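Local coordinates for protein inorganic pyrophosphatase (Coxiella burnetii, PDB 3TR4) that probably hydrolyses inorganic pyrophosphate to two phosphate ions with the help of divalent metal ions, as a soluble homohexameric pyrophosphatase, at residues 91-96 with 158-163; 23-29 with 51-55; 7-11 with 60-64; 15-21 with 84-90. All coordinates share one frame; numbering follows the deposited sequence.

Contact 1: 91-96 with 158-163; sequences ALGIMK and EDKEAA
In the curled beta sheet at the core of the soluble pyrophosphatase fold, Ile94 of strand 86-99 pairs antiparallel with Glu158 of strand 152-159, shortly before helix 160-175. Two backbone bonds make this a hydrogen-bonded pair: Glu158 N gives to Ile94 O at 2.8 Å, and Ile94 N returns to Glu158 O at 3.0 Å, reaching that oxygen from above its carbonyl plane. One step back, Leu92 and Gly93 both face Leu108 of strand 106-111 as a classic beta bulge.

The helix start is fastened by its own N-cap, Asp159, whose OD1 accepts from Ala162 N at 3.0 Å. In this first turn Ala162 and Ala163 lie against the strand. The CG2 branch of Ile94 lies 3.6 Å from Glu158 CB and 3.8 Å from Ala162 CB, while CG1 stands anti to the backbone N (chi1 -180°) and leaves that methyl branch to meet the helix. Ala163 CB settles over the backbone of Gly93.

At the two ends, lysines reach across. The aliphatic part of Lys96 crosses Glu158 at about a right angle, CG to CG at 3.5 Å, and a water that donates to Ala162 O accepts a weak bond from Lys96 NZ. Lys160 runs extended past Ala91 and bends only at its last torsion, chi4 61°, placing NZ both in a salt bridge with Asp15 and 3.3 Å from Ala91 O, to which it donates from 28° outside the carbonyl plane.

Contact 2: 23-29 with 51-55; sequences IPANGGE and MRYPC
The ring of Tyr53 receives Ile23 over one face: the CG2 methyl stands 3.9 Å from the ring centroid, only 15° off the normal, in a CH-pi contact, while CD1 reaches the phenol end at 3.4 Å from CZ. Gly27 O lies at the ring edge. At the other end of the contact, the guanidinium of Arg52 has the Glu29 carboxylate stacked over one face, the two planes 18° apart, and Asn26 O near its edge. Glu29 OE1 is 3.2 Å from Arg52 NH2 but well out of the guanidinium plane, so this salt bridge works by charge alone, with no N-H aimed at the oxygen. Within its plane the group spends NH1 on Met51 O, a bond that probably restrains its rotation.

Segment 23-29 makes a type II beta turn from Pro24 to Gly27, closed by Gly27 N to Pro24 O, in the loop joining strands 16-23 and 30-35. Asn26 N gives to Tyr53 O at 2.7 Å and Tyr53 N to Gly27 O at 2.9 Å, clasping the turn against segment 51-55. Tyr53 also touches Lys31 and Tyr143, both predicted to bind substrate. Across a subunit interface, Asn26 ND2 donates to Glu29 OE1 of the second subunit, and Arg52 NH2 makes a weak bond to Asn26 OD1 of that subunit. The Cys55 carbonyl meets Ala25 through a CA-H...O contact, with 3.5 Å from Ala25 CA to Cys55 O.

Contact 3: 7-11 with 60-64; sequences LVSAG and VPSTL
Ser62 turns its hydroxyl onto the carbonyl of Val8: OG sits anti to the carbonyl carbon of its own residue (chi1 -70°) and donates to Val8 O at 2.8 Å, approaching from above the carbonyl plane, 43° out of it. The same Val8 O lies 3.2 Å from Pro61 CB. Alongside, the valine points CG1 anti to the backbone N, which brings this methyl within 3.7 Å of Pro61 CG, and the two side chains meet at a slant. Ala10 lies against Val60 and Thr63, its CB 3.7 Å from Val60 CG1 and 3.9 Å from Thr63 CG2. Thr63 keeps that methyl on the apolar side because OG1 takes the place between backbone N and carbonyl carbon (chi1 68°), where it donates to Val60 O at 2.6 Å and accepts from Leu71 N.

The contact joins the N-terminal loop to the connection after strand 56-59, with helix 160-175 behind Val60 and Thr63 and Phe40 of the fourth subunit packed on Val8. Its chemistry is that of small apolar groups fitted round one directed polar bond, so the Ser62 hydroxyl probably sets where the Val8 carbonyl lies, while methyls and the Pro61 ring make up the rest of the contact.

Contact 4: 15-21 with 84-90; sequences DDFNVII and GVLMRVR
Arg88 and Asp16 form a salt bridge between the two strands of an antiparallel pair, 16-21 against 86-90, in which Arg88 lies opposite Asn18. From CB, which lies 3.8 Å from Asp16 OD1, the arginine passes its CG 3.6 Å from Asn18 OD1. CD also stays beside Asp16 OD1, and a bend at chi3 (53°) then turns the tip back toward the aspartate. NE makes a weak bond to OD1, and CZ also faces that oxygen; NH2 gives a nearly straight bond to Asp16 OD2 at 2.8 Å, 174° at the hydrogen. The oxygen lies in the guanidinium plane, yet the nitrogen comes from above the carboxylate plane, for the two flat groups are turned 72° apart.

Phe17 with Val89 and Val19 with Met87 are hydrogen-bonded pairs, separated by the non-hydrogen-bonded pair Asn18 with Arg88. Beyond them, Ile21 N donates to Val85 O, and Ile21 O accepts from Gly84 N at 2.7 Å. On the face of Phe17, Val19, Met87 and Val89 the side chains interlock: Val89 CG2 rests over the phenyl ring, 3.6 Å from the Phe17 ring centroid, and also meets Val19 CG2 at 3.5 Å. The selenium of Met87, a selenomethionine, lies 3.9 Å from Ile21 CG1.

This apolar face looks into the barrel-like core, where Val73 of strand 72-75 and Val107 of strand 106-111 touch Phe17, whose ring also meets that of Phe167 on helix 160-175. On the other face Asn18 ND2 donates to Ser9 O, and Leu86 packs on Thr42 and Ile20 on Phe40, both of the fourth subunit.

From the N terminus, the chain first sets down 7-11, which 60-64 will meet in contact 3, and then 15-21, which waits for 84-90 in contact 4; these two loops cross, since 60-64 falls between the partners of contact 4. Contact 2, 23-29 with 51-55, closes a shorter loop nested within both. Contact 1 follows in series, opening on strand 86-99 soon after contact 4 closes and ending at helix 160-175. Contacts 1 and 4 share that strand and are joined by the Asp15-Lys160 salt bridge, while contacts 3 and 4 meet at Asn18. Contact 2 lies across the chain's centre from contacts 1 and 3, about 21 Å and 23 Å away between centres.

Contact 1: 91-96 with 158-163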
loop_
_atom_site.group_PDB
_atom_site.type_symbol
_atom_site.label_atom_id
_atom_site.label_comp_id
_atom_site.label_asym_id
_atom_site.label_seq_id
_atom_site.Cartn_x
_atom_site.Cartn_y
_atom_site.Cartn_z
ATOM N N ALA B 91 12.845 -2.250 27.488
ATOM C CA ALA B 91 12.531 -3.679 27.462
ATOM C C ALA B 91 11.366 -4.077 28.368
ATOM O O ALA B 91 11.150 -3.486 29.426
ATOM C CB ALA B 91 13.768 -4.503 27.801
ATOM N N LEU B 92 10.621 -5.090 27.936
ATOM C CA LEU B 92 9.547 -5.668 28.731
ATOM C C LEU B 92 9.939 -7.071 29.168
ATOM O O LEU B 92 9.518 -7.556 30.217
ATOM C CB LEU B 92 8.264 -5.749 27.911
ATOM C CG LEU B 92 7.638 -4.439 27.446
ATOM C CD1 LEU B 92 6.404 -4.733 26.610
ATOM C CD2 LEU B 92 7.287 -3.559 28.641
ATOM N N GLY B 93 10.740 -7.731 28.342
ATOM C CA GLY B 93 11.115 -9.104 28.599
ATOM C C GLY B 93 11.961 -9.640 27.468
ATOM O O GLY B 93 12.469 -8.879 26.643
ATOM N N ILE B 94 12.114 -10.955 27.427
ATOM C CA ILE B 94 12.944 -11.577 26.407
ATOM C C ILE B 94 12.347 -12.904 25.956
ATOM O O ILE B 94 11.827 -13.670 26.766
ATOM C CB ILE B 94 14.396 -11.758 26.906
ATOM C CG1 ILE B 94 15.269 -12.410 25.831
ATOM C CG2 ILE B 94 14.426 -12.548 28.211
ATOM C CD1 ILE B 94 16.747 -12.406 26.174
HETATM N N MSE B 95 12.399 -13.156 24.654
HETATM C CA MSE B 95 11.953 -14.425 24.110
HETATM C C MSE B 95 13.147 -15.360 23.961
HETATM O O MSE B 95 14.050 -15.104 23.167
HETATM C CB MSE B 95 11.279 -14.209 22.753
HETATM C CG MSE B 95 10.569 -15.436 22.214
HETATM SE SE MSE B 95 10.003 -15.191 20.371
HETATM C CE MSE B 95 11.761 -15.291 19.525
ATOM N N LYS B 96 13.151 -16.439 24.734
ATOM C CA LYS B 96 14.236 -17.404 24.687
ATOM C C LYS B 96 14.033 -18.354 23.515
ATOM O O LYS B 96 12.956 -18.926 23.351
ATOM C CB LYS B 96 14.299 -18.192 25.996
ATOM C CG LYS B 96 14.638 -17.348 27.215
ATOM C CD LYS B 96 16.089 -16.889 27.187
ATOM C CE LYS B 96 16.466 -16.174 28.478
ATOM N NZ LYS B 96 17.916 -15.844 28.538
ATOM N N GLU B 158 10.880 -14.848 29.122
ATOM C CA GLU B 158 11.431 -14.506 30.430
ATOM C C GLU B 158 11.203 -13.024 30.713
ATOM O O GLU B 158 10.841 -12.265 29.815
ATOM C CB GLU B 158 12.922 -14.838 30.504
ATOM C CG GLU B 158 13.259 -16.301 30.263
ATOM C CD GLU B 158 12.884 -17.197 31.429
ATOM O OE1 GLU B 158 13.797 -17.803 32.029
ATOM O OE2 GLU B 158 11.678 -17.301 31.742
ATOM N N ASP B 159 11.437 -12.616 31.954
ATOM C CA ASP B 159 11.059 -11.279 32.405
ATOM C C ASP B 159 12.096 -10.192 32.120
ATOM O O ASP B 159 13.175 -10.458 31.579
ATOM C CB ASP B 159 10.697 -11.297 33.895
ATOM C CG ASP B 159 11.853 -11.746 34.777
ATOM O OD1 ASP B 159 13.023 -11.479 34.424
ATOM O OD2 ASP B 159 11.590 -12.363 35.831
ATOM N N LYS B 160 11.749 -8.964 32.496
ATOM C CA LYS B 160 12.588 -7.795 32.253
ATOM C C LYS B 160 13.991 -7.952 32.837
ATOM O O LYS B 160 14.973 -7.539 32.223
ATOM C CB LYS B 160 11.906 -6.545 32.816
ATOM C CG LYS B 160 12.619 -5.227 32.548
ATOM C CD LYS B 160 11.826 -4.079 33.171
ATOM C CE LYS B 160 12.628 -2.790 33.225
ATOM N NZ LYS B 160 13.027 -2.337 31.866
ATOM N N GLU B 161 14.081 -8.550 34.020
ATOM C CA GLU B 161 15.377 -8.793 34.648
ATOM C C GLU B 161 16.249 -9.709 33.790
ATOM O O GLU B 161 17.455 -9.495 33.673
ATOM C CB GLU B 161 15.205 -9.385 36.050
ATOM C CG GLU B 161 16.518 -9.770 36.714
ATOM C CD GLU B 161 17.494 -8.610 36.791
ATOM O OE1 GLU B 161 17.048 -7.469 37.041
ATOM O OE2 GLU B 161 18.707 -8.840 36.593
ATOM N N ALA B 162 15.636 -10.726 33.194
ATOM C CA ALA B 162 16.357 -11.609 32.282
ATOM C C ALA B 162 16.831 -10.836 31.056
ATOM O O ALA B 162 17.949 -11.038 30.581
ATOM C CB ALA B 162 15.490 -12.784 31.867
ATOM N N ALA B 163 15.983 -9.946 30.549
ATOM C CA ALA B 163 16.343 -9.156 29.376
ATOM C C ALA B 163 17.547 -8.277 29.692
ATOM O O ALA B 163 18.464 -8.136 28.879
ATOM C CB ALA B 163 15.160 -8.307 28.915
HETATM O O HOH W 1 19.066 -13.605 30.767
#

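Contact 2: 23-29 with 51-55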
loop_
_atom_site.group_PDB
_atom_site.type_symbol
_atom_site.label_atom_id
_atom_site.label_comp_id
_atom_site.label_asym_id
_atom_site.label_seq_id
_atom_site.Cartn_x
_atom_site.Cartn_y
_atom_site.Cartn_z
ATOM N N ILE B 23 13.535 -4.673 9.920
ATOM C CA ILE B 23 12.314 -5.204 9.321
ATOM C C ILE B 23 11.095 -4.601 10.011
ATOM O O ILE B 23 10.967 -4.699 11.228
ATOM C CB ILE B 23 12.233 -6.732 9.495
ATOM C CG1 ILE B 23 13.516 -7.402 9.003
ATOM C CG2 ILE B 23 11.002 -7.287 8.788
ATOM C CD1 ILE B 23 13.579 -8.875 9.328
ATOM N N PRO B 24 10.187 -3.991 9.236
ATOM C CA PRO B 24 9.009 -3.348 9.827
ATOM C C PRO B 24 7.945 -4.375 10.189
ATOM O O PRO B 24 7.921 -5.456 9.598
ATOM C CB PRO B 24 8.501 -2.474 8.686
ATOM C CG PRO B 24 8.844 -3.261 7.463
ATOM C CD PRO B 24 10.154 -3.946 7.762
ATOM N N ALA B 25 7.078 -4.042 11.141
ATOM C CA ALA B 25 5.934 -4.888 11.452
ATOM C C ALA B 25 5.135 -5.132 10.178
ATOM O O ALA B 25 4.917 -4.208 9.395
ATOM C CB ALA B 25 5.048 -4.221 12.509
ATOM N N ASN B 26 4.699 -6.371 9.977
ATOM C CA ASN B 26 3.931 -6.743 8.789
ATOM C C ASN B 26 4.751 -6.837 7.503
ATOM O O ASN B 26 4.196 -7.015 6.419
ATOM C CB ASN B 26 2.741 -5.800 8.586
ATOM C CG ASN B 26 1.509 -6.251 9.343
ATOM O OD1 ASN B 26 1.329 -5.920 10.515
ATOM N ND2 ASN B 26 0.654 -7.016 8.674
ATOM N N GLY B 27 6.067 -6.710 7.625
ATOM C CA GLY B 27 6.958 -6.901 6.493
ATOM C C GLY B 27 7.616 -8.268 6.559
ATOM O O GLY B 27 7.102 -9.175 7.203
ATOM N N GLY B 28 8.750 -8.425 5.888
ATOM C CA GLY B 28 9.489 -9.671 5.972
ATOM C C GLY B 28 9.677 -10.395 4.655
ATOM O O GLY B 28 10.601 -11.197 4.523
ATOM N N GLU B 29 8.807 -10.128 3.684
ATOM C CA GLU B 29 8.960 -10.724 2.357
ATOM C C GLU B 29 10.376 -10.479 1.855
ATOM O O GLU B 29 10.966 -11.323 1.172
ATOM C CB GLU B 29 7.932 -10.165 1.374
ATOM C CG GLU B 29 6.498 -10.589 1.673
ATOM C CD GLU B 29 5.557 -10.306 0.517
ATOM O OE1 GLU B 29 4.870 -9.261 0.551
ATOM O OE2 GLU B 29 5.506 -11.126 -0.425
HETATM N N MSE B 51 4.289 -15.591 5.271
HETATM C CA MSE B 51 4.143 -15.065 6.625
HETATM C C MSE B 51 4.716 -13.660 6.715
HETATM O O MSE B 51 5.574 -13.278 5.920
HETATM C CB MSE B 51 4.875 -15.953 7.633
HETATM C CG MSE B 51 4.514 -17.418 7.557
HETATM SE SE MSE B 51 5.646 -18.538 8.689
HETATM C CE MSE B 51 4.901 -18.101 10.441
ATOM N N ARG B 52 4.245 -12.897 7.694
ATOM C CA ARG B 52 4.741 -11.544 7.902
ATOM C C ARG B 52 5.153 -11.344 9.354
ATOM O O ARG B 52 4.561 -11.926 10.258
ATOM C CB ARG B 52 3.676 -10.522 7.520
ATOM C CG ARG B 52 3.106 -10.714 6.126
ATOM C CD ARG B 52 4.147 -10.467 5.041
ATOM N NE ARG B 52 3.522 -10.462 3.721
ATOM C CZ ARG B 52 3.411 -11.534 2.942
ATOM N NH1 ARG B 52 3.899 -12.702 3.341
ATOM N NH2 ARG B 52 2.820 -11.436 1.759
ATOM N N TYR B 53 6.175 -10.525 9.573
ATOM C CA TYR B 53 6.627 -10.234 10.923
ATOM C C TYR B 53 5.492 -9.648 11.759
ATOM O O TYR B 53 4.780 -8.752 11.309
ATOM C CB TYR B 53 7.829 -9.296 10.893
ATOM C CG TYR B 53 9.136 -10.028 10.743
ATOM C CD1 TYR B 53 9.428 -10.726 9.582
ATOM C CD2 TYR B 53 10.075 -10.027 11.761
ATOM C CE1 TYR B 53 10.616 -11.401 9.435
ATOM C CE2 TYR B 53 11.272 -10.701 11.625
ATOM C CZ TYR B 53 11.538 -11.389 10.458
ATOM O OH TYR B 53 12.726 -12.067 10.307
ATOM N N PRO B 54 5.316 -10.170 12.976
ATOM C CA PRO B 54 4.239 -9.750 13.877
ATOM C C PRO B 54 4.587 -8.478 14.645
ATOM O O PRO B 54 3.783 -8.005 15.442
ATOM C CB PRO B 54 4.141 -10.923 14.845
ATOM C CG PRO B 54 5.550 -11.403 14.947
ATOM C CD PRO B 54 6.119 -11.262 13.555
ATOM N N CYS B 55 5.780 -7.944 14.411
ATOM C CA CYS B 55 6.230 -6.722 15.064
ATOM C C CYS B 55 7.486 -6.236 14.356
ATOM O O CYS B 55 7.995 -6.921 13.470
ATOM C CB CYS B 55 6.528 -6.979 16.542
ATOM S SG CYS B 55 7.750 -8.280 16.853
#

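Contact 3: 7-11 with 60-64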
loop_
_atom_site.group_PDB
_atom_site.type_symbol
_atom_site.label_atom_id
_atom_site.label_comp_id
_atom_site.label_asym_id
_atom_site.label_seq_id
_atom_site.Cartn_x
_atom_site.Cartn_y
_atom_site.Cartn_z
ATOM N N LEU B 7 29.939 5.475 14.975
ATOM C CA LEU B 7 29.761 4.496 16.040
ATOM C C LEU B 7 28.553 4.839 16.906
ATOM O O LEU B 7 28.569 5.815 17.653
ATOM C CB LEU B 7 31.015 4.416 16.912
ATOM C CG LEU B 7 32.320 4.094 16.187
ATOM C CD1 LEU B 7 33.459 3.960 17.185
ATOM C CD2 LEU B 7 32.173 2.828 15.361
ATOM N N VAL B 8 27.511 4.025 16.805
ATOM C CA VAL B 8 26.294 4.246 17.573
ATOM C C VAL B 8 26.313 3.425 18.856
ATOM O O VAL B 8 26.373 2.197 18.814
ATOM C CB VAL B 8 25.048 3.879 16.752
ATOM C CG1 VAL B 8 23.790 4.121 17.564
ATOM C CG2 VAL B 8 25.016 4.679 15.461
ATOM N N SER B 9 26.262 4.105 19.996
ATOM C CA SER B 9 26.283 3.425 21.288
ATOM C C SER B 9 25.004 2.626 21.521
ATOM O O SER B 9 23.962 2.898 20.917
ATOM C CB SER B 9 26.478 4.426 22.428
ATOM O OG SER B 9 25.233 4.928 22.890
ATOM N N ALA B 10 25.089 1.640 22.408
ATOM C CA ALA B 10 23.945 0.807 22.747
ATOM C C ALA B 10 22.860 1.610 23.458
ATOM O O ALA B 10 21.700 1.201 23.505
ATOM C CB ALA B 10 24.385 -0.366 23.607
ATOM N N GLY B 11 23.241 2.756 24.011
ATOM C CA GLY B 11 22.304 3.586 24.745
ATOM C C GLY B 11 22.609 3.627 26.232
ATOM O O GLY B 11 23.720 3.301 26.656
ATOM N N VAL B 60 20.499 -3.999 18.669
ATOM C CA VAL B 60 21.138 -2.956 19.463
ATOM C C VAL B 60 22.568 -2.770 18.978
ATOM O O VAL B 60 23.363 -3.706 19.036
ATOM C CB VAL B 60 21.184 -3.332 20.962
ATOM C CG1 VAL B 60 21.697 -2.160 21.799
ATOM C CG2 VAL B 60 19.816 -3.774 21.439
ATOM N N PRO B 61 22.907 -1.560 18.504
ATOM C CA PRO B 61 24.271 -1.290 18.042
ATOM C C PRO B 61 25.245 -1.378 19.208
ATOM O O PRO B 61 24.835 -1.152 20.344
ATOM C CB PRO B 61 24.199 0.159 17.542
ATOM C CG PRO B 61 22.760 0.517 17.508
ATOM C CD PRO B 61 22.072 -0.351 18.500
ATOM N N SER B 62 26.509 -1.690 18.930
ATOM C CA SER B 62 27.527 -1.794 19.974
ATOM C C SER B 62 27.225 -2.903 20.981
ATOM O O SER B 62 27.504 -2.769 22.170
ATOM C CB SER B 62 27.718 -0.459 20.693
ATOM O OG SER B 62 28.349 0.478 19.841
ATOM N N THR B 63 26.651 -3.995 20.490
ATOM C CA THR B 63 26.440 -5.185 21.303
ATOM C C THR B 63 26.834 -6.414 20.503
ATOM O O THR B 63 26.918 -6.361 19.275
ATOM C CB THR B 63 24.971 -5.335 21.740
ATOM O OG1 THR B 63 24.152 -5.623 20.598
ATOM C CG2 THR B 63 24.486 -4.068 22.413
ATOM N N LEU B 64 27.061 -7.519 21.202
ATOM C CA LEU B 64 27.473 -8.756 20.560
ATOM C C LEU B 64 26.803 -9.948 21.229
ATOM O O LEU B 64 27.069 -10.248 22.395
ATOM C CB LEU B 64 28.996 -8.901 20.625
ATOM C CG LEU B 64 29.592 -10.177 20.027
ATOM C CD1 LEU B 64 29.261 -10.275 18.547
ATOM C CD2 LEU B 64 31.093 -10.212 20.249
#

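Contact 4: 15-21 with 84-90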
loop_
_atom_site.group_PDB
_atom_site.type_symbol
_atom_site.label_atom_id
_atom_site.label_comp_id
_atom_site.label_asym_id
_atom_site.label_seq_id
_atom_site.Cartn_x
_atom_site.Cartn_y
_atom_site.Cartn_z
ATOM N N ASP B 15 16.090 0.401 30.181
ATOM C CA ASP B 15 14.887 1.231 30.114
ATOM C C ASP B 15 15.002 2.329 29.067
ATOM O O ASP B 15 14.086 3.130 28.892
ATOM C CB ASP B 15 14.589 1.864 31.473
ATOM C CG ASP B 15 14.022 0.874 32.466
ATOM O OD1 ASP B 15 14.732 0.524 33.430
ATOM O OD2 ASP B 15 12.863 0.443 32.279
ATOM N N ASP B 16 16.134 2.371 28.374
ATOM C CA ASP B 16 16.363 3.399 27.372
ATOM C C ASP B 16 17.584 3.063 26.533
ATOM O O ASP B 16 18.670 3.602 26.759
ATOM C CB ASP B 16 16.543 4.764 28.039
ATOM C CG ASP B 16 16.853 5.862 27.043
ATOM O OD1 ASP B 16 16.608 5.661 25.834
ATOM O OD2 ASP B 16 17.341 6.928 27.471
ATOM N N PHE B 17 17.405 2.170 25.568
ATOM C CA PHE B 17 18.508 1.792 24.700
ATOM C C PHE B 17 18.171 1.984 23.225
ATOM O O PHE B 17 17.013 2.193 22.862
ATOM C CB PHE B 17 19.000 0.367 25.004
ATOM C CG PHE B 17 17.968 -0.713 24.790
ATOM C CD1 PHE B 17 17.073 -1.049 25.795
ATOM C CD2 PHE B 17 17.927 -1.425 23.601
ATOM C CE1 PHE B 17 16.140 -2.056 25.608
ATOM C CE2 PHE B 17 16.999 -2.436 23.407
ATOM C CZ PHE B 17 16.104 -2.752 24.410
ATOM N N ASN B 18 19.196 1.934 22.382
ATOM C CA ASN B 18 19.026 2.186 20.957
ATOM C C ASN B 18 18.738 0.926 20.157
ATOM O O ASN B 18 19.290 -0.140 20.426
ATOM C CB ASN B 18 20.261 2.888 20.394
ATOM C CG ASN B 18 20.428 4.294 20.937
ATOM O OD1 ASN B 18 19.447 4.959 21.273
ATOM N ND2 ASN B 18 21.671 4.756 21.022
ATOM N N VAL B 19 17.867 1.057 19.166
ATOM C CA VAL B 19 17.596 -0.038 18.250
ATOM C C VAL B 19 17.569 0.493 16.829
ATOM O O VAL B 19 16.939 1.515 16.547
ATOM C CB VAL B 19 16.257 -0.729 18.569
ATOM C CG1 VAL B 19 15.869 -1.679 17.449
ATOM C CG2 VAL B 19 16.351 -1.476 19.897
ATOM N N ILE B 20 18.278 -0.187 15.939
ATOM C CA ILE B 20 18.190 0.113 14.521
ATOM C C ILE B 20 17.244 -0.896 13.884
ATOM O O ILE B 20 17.477 -2.103 13.935
ATOM C CB ILE B 20 19.566 0.067 13.837
ATOM C CG1 ILE B 20 20.456 1.194 14.373
ATOM C CG2 ILE B 20 19.407 0.186 12.328
ATOM C CD1 ILE B 20 21.891 1.151 13.875
ATOM N N ILE B 21 16.163 -0.395 13.304
ATOM C CA ILE B 21 15.139 -1.262 12.740
ATOM C C ILE B 21 15.590 -1.816 11.392
ATOM O O ILE B 21 16.116 -1.084 10.557
ATOM C CB ILE B 21 13.800 -0.520 12.589
ATOM C CG1 ILE B 21 13.262 -0.119 13.966
ATOM C CG2 ILE B 21 12.788 -1.390 11.860
ATOM C CD1 ILE B 21 12.943 -1.296 14.870
ATOM N N GLY B 84 16.040 0.883 8.749
ATOM C CA GLY B 84 17.172 1.789 8.694
ATOM C C GLY B 84 17.067 2.910 9.707
ATOM O O GLY B 84 18.006 3.682 9.897
ATOM N N VAL B 85 15.915 2.991 10.364
ATOM C CA VAL B 85 15.650 4.044 11.333
ATOM C C VAL B 85 16.084 3.624 12.736
ATOM O O VAL B 85 15.942 2.465 13.116
ATOM C CB VAL B 85 14.154 4.416 11.333
ATOM C CG1 VAL B 85 13.821 5.336 12.497
ATOM C CG2 VAL B 85 13.780 5.063 10.007
ATOM N N LEU B 86 16.627 4.569 13.494
ATOM C CA LEU B 86 17.025 4.308 14.875
ATOM C C LEU B 86 15.936 4.806 15.820
ATOM O O LEU B 86 15.320 5.838 15.572
ATOM C CB LEU B 86 18.356 4.995 15.184
ATOM C CG LEU B 86 19.049 4.637 16.502
ATOM C CD1 LEU B 86 20.537 4.934 16.423
ATOM C CD2 LEU B 86 18.413 5.365 17.679
HETATM N N MSE B 87 15.691 4.066 16.894
HETATM C CA MSE B 87 14.697 4.476 17.878
HETATM C C MSE B 87 15.111 4.093 19.292
HETATM O O MSE B 87 15.890 3.160 19.495
HETATM C CB MSE B 87 13.321 3.897 17.537
HETATM C CG MSE B 87 13.255 2.381 17.511
HETATM SE SE MSE B 87 11.511 1.750 16.875
HETATM C CE MSE B 87 10.376 2.626 18.203
ATOM N N ARG B 88 14.594 4.833 20.267
ATOM C CA ARG B 88 14.898 4.578 21.663
ATOM C C ARG B 88 13.774 3.765 22.289
ATOM O O ARG B 88 12.606 4.156 22.227
ATOM C CB ARG B 88 15.094 5.900 22.408
ATOM C CG ARG B 88 16.301 6.694 21.917
ATOM C CD ARG B 88 16.387 8.072 22.557
ATOM N NE ARG B 88 16.337 8.003 24.013
ATOM C CZ ARG B 88 15.471 8.681 24.761
ATOM N NH1 ARG B 88 14.588 9.487 24.188
ATOM N NH2 ARG B 88 15.490 8.557 26.080
ATOM N N VAL B 89 14.130 2.635 22.890
ATOM C CA VAL B 89 13.140 1.699 23.407
ATOM C C VAL B 89 13.432 1.280 24.843
ATOM O O VAL B 89 14.499 1.566 25.387
ATOM C CB VAL B 89 13.054 0.429 22.517
ATOM C CG1 VAL B 89 12.739 0.806 21.081
ATOM C CG2 VAL B 89 14.351 -0.359 22.585
ATOM N N ARG B 90 12.464 0.608 25.454
ATOM C CA ARG B 90 12.614 0.072 26.798
ATOM C C ARG B 90 12.129 -1.373 26.793
ATOM O O ARG B 90 11.120 -1.687 26.162
ATOM C CB ARG B 90 11.821 0.913 27.803
ATOM C CG ARG B 90 10.366 1.126 27.416
ATOM C CD ARG B 90 9.656 2.085 28.370
ATOM N NE ARG B 90 8.255 2.268 28.000
ATOM C CZ ARG B 90 7.264 1.484 28.412
ATOM N NH1 ARG B 90 7.519 0.460 29.214
ATOM N NH2 ARG B 90 6.020 1.723 28.020
#